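Long-range contacts in protein (adenylosuccinate lyase) (Thermotoga maritima, PDB 1C3C), which catalyses two steps of purine synthesis, splitting fumarate from adenylosuccinate and from the related succinylated imidazole intermediate (SAICAR) of the de novo pathway: residues 387-392 with 406-411; 128-133 with 335-340; 11-16 with 103-108. One frame throughout, in Å; residues are numbered along the deposited sequence.

Overall arrangement
The three contacts follow one another along the length of an elongated, mostly helical chain. Interaction 3 closes first, then interaction 2, then interaction 1. Interactions 2 and 3 share helix 93-129: 103-108 lies within it, and 128-133 holds its last two residues, N128 and R129, and the turn that follows. Their centres are about 41 Å apart, on opposite sides of the chain's centre. Interaction 1 joins two short helices in the C-terminal family region, its centre about 25 Å from that of interaction 2 and about 63 Å from that of interaction 3. It lies toward one end of the chain, whereas the other two set distant segments against two places on one long helix. No two contacts touch.

Interaction 1 of 3, residues 387-392 with 406-411; sequences HFLEYL and ELEELF
F411 is the aromatic residue around which helix 388-393 meets segment 406-411. The contact joins two short helices of the C-terminal region of adenylosuccinate lyase, beside helix 353-362. The F411 ring lies among F388, L389 and L392. CG of L389 sits over one face, 4.0 Å from the ring centroid and 12° off the ring normal. This is a CH-pi contact nearly centred on the ring. The L389 side chain reaches it because CG is anti to the backbone N (chi1 -158°). At the ring edge, CZ of F411 meets CD1 of F388 at 3.6 Å. The two phenyl groups touch rim to rim with their planes at 61°, so neither stacks on the other. CD1 of L392 reaches the same CZ from near the ring plane, at 3.9 Å, and also lies over the centre of the F388 ring. A second apolar point is L407, whose CD1 touches CB of L392 at 3.6 Å and CD2 of L389 at 3.8 Å.

F388, L392 and L407 are buried, and V356 of helix 353-362 also touches F388 and L392. F352 meets the F411 ring too. The other side is looser. E408 is partly exposed and brings only its aliphatic part to L389, with CG 4.2 Å from CD1 of L389. An alanine in place of F411 would probably open a gap between L389, F388 and L392 and leave the L389 side chain without its aromatic face. No hydrogen bond crosses between the segments, so the contact between them probably rests on side-chain fit and the exclusion of water.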
loop_
_atom_site.group_PDB
_atom_site.type_symbol
_atom_site.label_atom_id
_atom_site.label_comp_id
_atom_site.label_asym_id
_atom_site.label_seq_id
_atom_site.Cartn_x
_atom_site.Cartn_y
_atom_site.Cartn_z
ATOM N N HIS A 387 -27.146 18.667 -38.415
ATOM C CA HIS A 387 -25.771 18.164 -38.332
ATOM C C HIS A 387 -24.749 19.223 -38.701
ATOM O O HIS A 387 -25.032 20.156 -39.474
ATOM C CB HIS A 387 -25.631 16.972 -39.287
ATOM C CG HIS A 387 -26.256 15.735 -38.732
ATOM N ND1 HIS A 387 -27.513 15.701 -38.188
ATOM C CD2 HIS A 387 -25.785 14.480 -38.618
ATOM C CE1 HIS A 387 -27.811 14.483 -37.771
ATOM N NE2 HIS A 387 -26.758 13.728 -38.024
ATOM N N PHE A 388 -23.521 19.066 -38.231
ATOM C CA PHE A 388 -22.444 20.025 -38.480
ATOM C C PHE A 388 -22.208 20.239 -39.979
ATOM O O PHE A 388 -22.028 21.378 -40.453
ATOM C CB PHE A 388 -21.169 19.473 -37.873
ATOM C CG PHE A 388 -19.902 20.268 -37.798
ATOM C CD1 PHE A 388 -18.681 19.659 -38.037
ATOM C CD2 PHE A 388 -19.901 21.599 -37.413
ATOM C CE1 PHE A 388 -17.494 20.357 -37.900
ATOM C CE2 PHE A 388 -18.716 22.297 -37.285
ATOM C CZ PHE A 388 -17.499 21.694 -37.526
ATOM N N LEU A 389 -22.157 19.156 -40.736
ATOM C CA LEU A 389 -21.842 19.283 -42.173
ATOM C C LEU A 389 -22.863 20.242 -42.820
ATOM O O LEU A 389 -22.456 21.185 -43.502
ATOM C CB LEU A 389 -21.915 17.928 -42.819
ATOM C CG LEU A 389 -21.211 17.579 -44.122
ATOM C CD1 LEU A 389 -21.971 16.528 -44.905
ATOM C CD2 LEU A 389 -20.782 18.779 -44.935
ATOM N N GLU A 390 -24.129 20.031 -42.560
ATOM C CA GLU A 390 -25.219 20.875 -43.072
ATOM C C GLU A 390 -25.101 22.323 -42.665
ATOM O O GLU A 390 -25.215 23.199 -43.549
ATOM C CB GLU A 390 -26.566 20.260 -42.702
ATOM N N TYR A 391 -24.797 22.675 -41.411
ATOM C CA TYR A 391 -24.485 24.059 -41.069
ATOM C C TYR A 391 -23.290 24.622 -41.833
ATOM O O TYR A 391 -23.276 25.806 -42.239
ATOM C CB TYR A 391 -24.204 24.246 -39.579
ATOM C CG TYR A 391 -25.438 24.237 -38.715
ATOM C CD1 TYR A 391 -25.782 23.188 -37.882
ATOM C CD2 TYR A 391 -26.298 25.345 -38.762
ATOM C CE1 TYR A 391 -26.917 23.219 -37.110
ATOM C CE2 TYR A 391 -27.451 25.389 -38.009
ATOM C CZ TYR A 391 -27.756 24.330 -37.177
ATOM O OH TYR A 391 -28.892 24.384 -36.402
ATOM N N LEU A 392 -22.233 23.803 -41.995
ATOM C CA LEU A 392 -21.095 24.264 -42.774
ATOM C C LEU A 392 -21.507 24.469 -44.236
ATOM O O LEU A 392 -21.075 25.463 -44.805
ATOM C CB LEU A 392 -19.895 23.319 -42.722
ATOM C CG LEU A 392 -19.366 23.131 -41.269
ATOM C CD1 LEU A 392 -18.518 21.873 -41.220
ATOM C CD2 LEU A 392 -18.651 24.394 -40.859
ATOM N N GLU A 406 -15.088 18.856 -51.345
ATOM C CA GLU A 406 -13.975 19.046 -50.436
ATOM C C GLU A 406 -14.387 19.010 -48.955
ATOM O O GLU A 406 -13.697 18.437 -48.113
ATOM C CB GLU A 406 -13.274 20.367 -50.692
ATOM C CG GLU A 406 -12.306 20.384 -51.868
ATOM C CD GLU A 406 -11.681 21.778 -51.888
ATOM O OE1 GLU A 406 -12.472 22.747 -51.899
ATOM O OE2 GLU A 406 -10.438 21.894 -51.847
ATOM N N LEU A 407 -15.475 19.700 -48.663
ATOM C CA LEU A 407 -16.064 19.663 -47.338
ATOM C C LEU A 407 -16.487 18.260 -46.915
ATOM O O LEU A 407 -16.142 17.817 -45.830
ATOM C CB LEU A 407 -17.373 20.451 -47.309
ATOM C CG LEU A 407 -17.436 21.666 -46.446
ATOM C CD1 LEU A 407 -18.761 21.836 -45.749
ATOM C CD2 LEU A 407 -16.623 21.735 -45.183
ATOM N N GLU A 408 -17.232 17.599 -47.806
ATOM C CA GLU A 408 -17.758 16.282 -47.494
ATOM C C GLU A 408 -16.671 15.254 -47.255
ATOM O O GLU A 408 -16.819 14.364 -46.429
ATOM C CB GLU A 408 -18.671 15.755 -48.613
ATOM C CG GLU A 408 -20.013 16.479 -48.635
ATOM C CD GLU A 408 -20.876 16.079 -49.808
ATOM O OE1 GLU A 408 -20.339 15.683 -50.864
ATOM O OE2 GLU A 408 -22.117 16.168 -49.675
ATOM N N GLU A 409 -15.535 15.364 -47.949
ATOM C CA GLU A 409 -14.508 14.335 -47.746
ATOM C C GLU A 409 -13.816 14.507 -46.402
ATOM O O GLU A 409 -13.212 13.542 -45.933
ATOM C CB GLU A 409 -13.571 14.418 -48.944
ATOM C CG GLU A 409 -12.668 15.636 -48.856
ATOM C CD GLU A 409 -11.913 15.948 -50.109
ATOM O OE1 GLU A 409 -11.967 15.153 -51.128
ATOM O OE2 GLU A 409 -11.025 16.799 -50.237
ATOM N N LEU A 410 -14.005 15.625 -45.718
ATOM C CA LEU A 410 -13.488 15.776 -44.341
ATOM C C LEU A 410 -14.255 14.930 -43.347
ATOM O O LEU A 410 -13.809 14.762 -42.214
ATOM C CB LEU A 410 -13.534 17.252 -43.929
ATOM C CG LEU A 410 -12.717 18.208 -44.817
ATOM C CD1 LEU A 410 -12.831 19.642 -44.313
ATOM C CD2 LEU A 410 -11.263 17.775 -44.919
ATOM N N PHE A 411 -15.432 14.432 -43.712
ATOM C CA PHE A 411 -16.279 13.631 -42.836
ATOM C C PHE A 411 -16.083 12.145 -43.064
ATOM O O PHE A 411 -16.845 11.265 -42.633
ATOM C CB PHE A 411 -17.744 14.115 -43.051
ATOM C CG PHE A 411 -17.920 15.488 -42.448
ATOM C CD1 PHE A 411 -17.488 16.636 -43.070
ATOM C CD2 PHE A 411 -18.501 15.630 -41.189
ATOM C CE1 PHE A 411 -17.596 17.891 -42.500
ATOM C CE2 PHE A 411 -18.637 16.872 -40.615
ATOM C CZ PHE A 411 -18.190 18.032 -41.240
#

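Interaction 2 of 3, residues 128-133 with 335-340; sequences NRYKHT and VNEERM
Y130 and T133 face V335 and E337 where a type I beta turn, Y130 to T133, follows helix 93-129, one of the long helices of the fumarase/aspartase-type fold. The partner segment runs from the short strand 334-335 into helix 337-344. E337 lies in the first turn of that helix. Its CB passes CG2 of T133 loosely at 4.2 Å. CG comes closer to the same methyl, at 3.8 Å, and also touches CE2 of Y130. CD lies at the edge of the Y130 ring, 3.8 Å from CD2, with the ring and carboxylate planes 80° apart. OE1 accepts a hydrogen bond of 2.8 Å from OG1 of T133. The donor stands 38° out of the carboxylate plane. OE2 comes to 3.8 Å from CE2 of Y130.

With OG1 anti to the carbonyl carbon (chi1 -59°), T133 turns OG1 to the glutamate and CG2 to E337 and to SD of M340. F149 of helix 149-173 touches T133, V335 and M340. V335 CG1 lies over one face of the Y130 ring, 3.9 Å from its centroid, and CG of R129 lies over the opposite face. The phenol OH of Y130 is 2.8 Å from a water, which donates a hydrogen bond to the backbone O of V335.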
loop_
_atom_site.group_PDB
_atom_site.type_symbol
_atom_site.label_atom_id
_atom_site.label_comp_id
_atom_site.label_asym_id
_atom_site.label_seq_id
_atom_site.Cartn_x
_atom_site.Cartn_y
_atom_site.Cartn_z
ATOM N N ASN A 128 -8.263 -9.291 -34.446
ATOM C CA ASN A 128 -8.386 -9.412 -35.924
ATOM C C ASN A 128 -9.815 -9.448 -36.413
ATOM O O ASN A 128 -10.135 -8.966 -37.542
ATOM C CB ASN A 128 -7.602 -10.656 -36.378
ATOM C CG ASN A 128 -6.139 -10.269 -36.462
ATOM O OD1 ASN A 128 -5.637 -9.811 -37.488
ATOM N ND2 ASN A 128 -5.416 -10.436 -35.366
ATOM N N ARG A 129 -10.704 -10.110 -35.668
ATOM C CA ARG A 129 -12.122 -10.141 -36.035
ATOM C C ARG A 129 -12.651 -8.731 -36.257
ATOM O O ARG A 129 -13.531 -8.573 -37.155
ATOM C CB ARG A 129 -12.930 -10.894 -34.959
ATOM C CG ARG A 129 -14.430 -10.981 -35.306
ATOM C CD ARG A 129 -15.149 -11.893 -34.340
ATOM N NE ARG A 129 -14.580 -13.249 -34.446
ATOM C CZ ARG A 129 -14.257 -13.997 -33.397
ATOM N NH1 ARG A 129 -13.722 -15.181 -33.694
ATOM N NH2 ARG A 129 -14.408 -13.569 -32.141
ATOM N N TYR A 130 -12.325 -7.763 -35.385
ATOM C CA TYR A 130 -12.850 -6.401 -35.507
ATOM C C TYR A 130 -11.799 -5.431 -35.995
ATOM O O TYR A 130 -11.827 -4.207 -35.722
ATOM C CB TYR A 130 -13.368 -5.950 -34.087
ATOM C CG TYR A 130 -14.458 -6.933 -33.643
ATOM C CD1 TYR A 130 -14.194 -7.878 -32.666
ATOM C CD2 TYR A 130 -15.696 -6.945 -34.283
ATOM C CE1 TYR A 130 -15.160 -8.810 -32.289
ATOM C CE2 TYR A 130 -16.667 -7.874 -33.914
ATOM C CZ TYR A 130 -16.381 -8.789 -32.921
ATOM O OH TYR A 130 -17.337 -9.728 -32.545
ATOM N N LYS A 131 -10.856 -5.922 -36.810
ATOM C CA LYS A 131 -9.695 -5.123 -37.201
ATOM C C LYS A 131 -10.062 -3.779 -37.829
ATOM O O LYS A 131 -9.386 -2.770 -37.539
ATOM C CB LYS A 131 -8.931 -5.948 -38.262
ATOM C CG LYS A 131 -7.669 -5.178 -38.684
ATOM C CD LYS A 131 -6.992 -6.240 -39.570
ATOM C CE LYS A 131 -5.639 -5.865 -40.055
ATOM N NZ LYS A 131 -4.803 -7.061 -40.449
ATOM N N HIS A 132 -11.101 -3.760 -38.654
ATOM C CA HIS A 132 -11.505 -2.551 -39.342
ATOM C C HIS A 132 -12.840 -2.006 -38.831
ATOM O O HIS A 132 -13.466 -1.172 -39.489
ATOM C CB HIS A 132 -11.567 -2.788 -40.861
ATOM C CG HIS A 132 -10.240 -3.219 -41.440
ATOM N ND1 HIS A 132 -9.094 -2.473 -41.206
ATOM C CD2 HIS A 132 -9.842 -4.205 -42.249
ATOM C CE1 HIS A 132 -8.046 -3.015 -41.826
ATOM N NE2 HIS A 132 -8.479 -4.081 -42.440
ATOM N N THR A 133 -13.332 -2.489 -37.699
ATOM C CA THR A 133 -14.616 -2.019 -37.153
ATOM C C THR A 133 -14.499 -0.623 -36.579
ATOM O O THR A 133 -13.766 -0.436 -35.582
ATOM C CB THR A 133 -14.992 -2.986 -35.999
ATOM O OG1 THR A 133 -15.075 -4.294 -36.595
ATOM C CG2 THR A 133 -16.275 -2.595 -35.302
ATOM N N VAL A 335 -20.287 -8.006 -29.287
ATOM C CA VAL A 335 -19.702 -6.756 -29.773
ATOM C C VAL A 335 -20.737 -6.138 -30.728
ATOM O O VAL A 335 -21.085 -6.779 -31.724
ATOM C CB VAL A 335 -18.366 -6.988 -30.492
ATOM C CG1 VAL A 335 -17.827 -5.725 -31.117
ATOM C CG2 VAL A 335 -17.340 -7.513 -29.450
ATOM N N ASN A 336 -21.231 -4.960 -30.392
ATOM C CA ASN A 336 -22.338 -4.365 -31.145
ATOM C C ASN A 336 -21.754 -3.398 -32.197
ATOM O O ASN A 336 -21.646 -2.188 -31.963
ATOM C CB ASN A 336 -23.264 -3.661 -30.151
ATOM C CG ASN A 336 -23.901 -4.657 -29.174
ATOM O OD1 ASN A 336 -24.200 -5.808 -29.567
ATOM N ND2 ASN A 336 -24.119 -4.276 -27.910
ATOM N N GLU A 337 -21.415 -3.944 -33.373
ATOM C CA GLU A 337 -20.642 -3.124 -34.319
ATOM C C GLU A 337 -21.482 -1.960 -34.823
ATOM O O GLU A 337 -21.026 -0.815 -35.069
ATOM C CB GLU A 337 -20.194 -3.985 -35.509
ATOM C CG GLU A 337 -19.147 -5.049 -35.105
ATOM C CD GLU A 337 -18.610 -5.699 -36.383
ATOM O OE1 GLU A 337 -17.734 -5.175 -37.096
ATOM O OE2 GLU A 337 -19.107 -6.789 -36.676
ATOM N N GLU A 338 -22.790 -2.232 -35.051
ATOM C CA GLU A 338 -23.597 -1.139 -35.605
ATOM C C GLU A 338 -23.715 0.020 -34.608
ATOM O O GLU A 338 -23.665 1.215 -34.935
ATOM C CB GLU A 338 -24.991 -1.613 -36.045
ATOM C CG GLU A 338 -25.741 -0.450 -36.708
ATOM C CD GLU A 338 -24.947 0.397 -37.690
ATOM O OE1 GLU A 338 -24.768 1.636 -37.444
ATOM O OE2 GLU A 338 -24.475 -0.163 -38.733
ATOM N N ARG A 339 -23.886 -0.334 -33.330
ATOM C CA ARG A 339 -23.917 0.712 -32.310
ATOM C C ARG A 339 -22.622 1.478 -32.215
ATOM O O ARG A 339 -22.597 2.714 -32.060
ATOM C CB ARG A 339 -24.297 0.064 -30.948
ATOM C CG ARG A 339 -24.371 1.097 -29.838
ATOM C CD ARG A 339 -25.653 1.946 -30.024
ATOM N NE ARG A 339 -25.640 2.842 -28.881
ATOM C CZ ARG A 339 -26.675 3.236 -28.150
ATOM N NH1 ARG A 339 -27.902 2.845 -28.468
ATOM N NH2 ARG A 339 -26.412 4.055 -27.149
ATOM N N MET A 340 -21.477 0.800 -32.307
ATOM C CA MET A 340 -20.186 1.485 -32.316
ATOM C C MET A 340 -20.105 2.517 -33.446
ATOM O O MET A 340 -19.613 3.635 -33.251
ATOM C CB MET A 340 -19.037 0.480 -32.472
ATOM C CG MET A 340 -18.813 -0.435 -31.268
ATOM S SD MET A 340 -17.446 -1.703 -31.560
ATOM C CE MET A 340 -17.314 -2.280 -29.839
HETATM O O HOH W 1 -19.934 -9.153 -33.271
#

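Interaction 3 of 3, residues 11-16 with 103-108; sequences DLWTEE and LALVEA
The N-terminal turn 9-12 and the loop after it lie against the long helix 93-129, with L12 and W13 as the residues that touch. L12 reaches over the helix backbone. Its CD2 lies 3.6 Å from CB of A108 and also meets the backbone N of A108 and O of A104. CD1 leans on CG of E107 at 4.0 Å. With CG anti to the backbone N (chi1 -166°), the leucine branch is directed at this helix.

W13 brings the six-membered end of its indole. CH2 touches CB of A104 at 3.5 Å, in an oblique approach. CD2 of L105 lies near the ring plane, 4.1 Å from CH2. CG of L12 lies over one face of the indole, offset toward the rim. The small side chains of A104 and A108, one turn apart, probably allow L12 and W13 to approach the helix this closely.

Helix 303-332 also packs on W13 through F312, P313 and Q317, and NE1 of W13 gives a weak hydrogen bond to OG1 of T316. T14 then N-caps helix 15-35 through OG1 to A17 N. The result is an N-terminal segment packed on the long helices characteristic of the fumarase/aspartase superfamily.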
loop_
_atom_site.group_PDB
_atom_site.type_symbol
_atom_site.label_atom_id
_atom_site.label_comp_id
_atom_site.label_asym_id
_atom_site.label_seq_id
_atom_site.Cartn_x
_atom_site.Cartn_y
_atom_site.Cartn_z
ATOM N N ASP A 11 -5.435 -27.260 -6.573
ATOM C CA ASP A 11 -4.801 -28.517 -6.157
ATOM C C ASP A 11 -3.356 -28.346 -5.677
ATOM O O ASP A 11 -2.843 -29.119 -4.882
ATOM C CB ASP A 11 -4.828 -29.485 -7.336
ATOM C CG ASP A 11 -6.302 -29.629 -7.744
ATOM O OD1 ASP A 11 -6.748 -28.950 -8.698
ATOM O OD2 ASP A 11 -6.983 -30.363 -7.006
ATOM N N LEU A 12 -2.680 -27.290 -6.144
ATOM C CA LEU A 12 -1.314 -27.020 -5.728
ATOM C C LEU A 12 -1.217 -26.621 -4.280
ATOM O O LEU A 12 -0.138 -26.777 -3.678
ATOM C CB LEU A 12 -0.863 -25.818 -6.566
ATOM C CG LEU A 12 0.602 -25.458 -6.644
ATOM C CD1 LEU A 12 1.425 -26.709 -6.994
ATOM C CD2 LEU A 12 0.800 -24.403 -7.751
ATOM N N TRP A 13 -2.239 -25.972 -3.704
ATOM C CA TRP A 13 -2.132 -25.332 -2.421
ATOM C C TRP A 13 -2.866 -26.105 -1.320
ATOM O O TRP A 13 -3.120 -25.515 -0.269
ATOM C CB TRP A 13 -2.639 -23.855 -2.497
ATOM C CG TRP A 13 -1.770 -23.057 -3.448
ATOM C CD1 TRP A 13 -2.158 -22.564 -4.671
ATOM C CD2 TRP A 13 -0.403 -22.695 -3.271
ATOM N NE1 TRP A 13 -1.081 -21.897 -5.244
ATOM C CE2 TRP A 13 -0.008 -21.968 -4.406
ATOM C CE3 TRP A 13 0.531 -22.872 -2.236
ATOM C CZ2 TRP A 13 1.289 -21.449 -4.548
ATOM C CZ3 TRP A 13 1.826 -22.374 -2.375
ATOM C CH2 TRP A 13 2.188 -21.647 -3.527
ATOM N N THR A 14 -3.080 -27.406 -1.426
ATOM C CA THR A 14 -3.599 -28.164 -0.283
ATOM C C THR A 14 -2.498 -28.592 0.665
ATOM O O THR A 14 -1.286 -28.588 0.334
ATOM C CB THR A 14 -4.294 -29.445 -0.829
ATOM O OG1 THR A 14 -3.254 -30.213 -1.516
ATOM C CG2 THR A 14 -5.401 -29.087 -1.813
ATOM N N GLU A 15 -2.876 -29.023 1.874
ATOM C CA GLU A 15 -1.879 -29.573 2.801
ATOM C C GLU A 15 -1.210 -30.808 2.234
ATOM O O GLU A 15 0.019 -30.976 2.367
ATOM C CB GLU A 15 -2.579 -29.917 4.143
ATOM C CG GLU A 15 -3.072 -28.626 4.785
ATOM C CD GLU A 15 -2.076 -28.005 5.723
ATOM O OE1 GLU A 15 -0.837 -28.036 5.583
ATOM O OE2 GLU A 15 -2.561 -27.456 6.753
ATOM N N GLU A 16 -1.993 -31.660 1.553
ATOM C CA GLU A 16 -1.417 -32.859 0.950
ATOM C C GLU A 16 -0.326 -32.468 -0.049
ATOM O O GLU A 16 0.759 -33.067 -0.114
ATOM C CB GLU A 16 -2.505 -33.677 0.256
ATOM C CG GLU A 16 -2.014 -34.934 -0.455
ATOM C CD GLU A 16 -3.168 -35.674 -1.175
ATOM N N LEU A 103 9.463 -24.775 -5.699
ATOM C CA LEU A 103 8.679 -25.695 -6.539
ATOM C C LEU A 103 7.249 -25.205 -6.809
ATOM O O LEU A 103 6.764 -25.254 -7.947
ATOM C CB LEU A 103 8.610 -27.092 -5.879
ATOM C CG LEU A 103 9.964 -27.862 -5.833
ATOM C CD1 LEU A 103 9.764 -29.165 -5.029
ATOM C CD2 LEU A 103 10.479 -28.170 -7.239
ATOM N N ALA A 104 6.596 -24.795 -5.734
ATOM C CA ALA A 104 5.197 -24.347 -5.825
ATOM C C ALA A 104 5.112 -23.096 -6.712
ATOM O O ALA A 104 4.192 -23.032 -7.546
ATOM C CB ALA A 104 4.631 -24.050 -4.440
ATOM N N LEU A 105 5.953 -22.105 -6.468
ATOM C CA LEU A 105 5.798 -20.859 -7.257
ATOM C C LEU A 105 6.197 -21.060 -8.712
ATOM O O LEU A 105 5.645 -20.390 -9.595
ATOM C CB LEU A 105 6.610 -19.750 -6.576
ATOM C CG LEU A 105 6.076 -19.339 -5.181
ATOM C CD1 LEU A 105 7.008 -18.226 -4.649
ATOM C CD2 LEU A 105 4.647 -18.820 -5.278
ATOM N N VAL A 106 7.163 -21.950 -8.950
ATOM C CA VAL A 106 7.472 -22.324 -10.351
ATOM C C VAL A 106 6.267 -23.002 -10.987
ATOM O O VAL A 106 5.882 -22.646 -12.109
ATOM C CB VAL A 106 8.739 -23.219 -10.406
ATOM C CG1 VAL A 106 8.919 -23.767 -11.823
ATOM C CG2 VAL A 106 9.949 -22.365 -10.052
ATOM N N GLU A 107 5.669 -23.978 -10.332
ATOM C CA GLU A 107 4.512 -24.688 -10.936
ATOM C C GLU A 107 3.316 -23.748 -11.081
ATOM O O GLU A 107 2.656 -23.798 -12.121
ATOM C CB GLU A 107 4.166 -25.921 -10.095
ATOM C CG GLU A 107 2.982 -26.729 -10.671
ATOM C CD GLU A 107 3.209 -27.163 -12.112
ATOM O OE1 GLU A 107 4.361 -27.426 -12.557
ATOM O OE2 GLU A 107 2.211 -27.219 -12.875
ATOM N N ALA A 108 3.035 -22.912 -10.093
ATOM C CA ALA A 108 1.913 -21.946 -10.236
ATOM C C ALA A 108 2.227 -21.021 -11.402
ATOM O O ALA A 108 1.333 -20.626 -12.174
ATOM C CB ALA A 108 1.762 -21.123 -8.950
#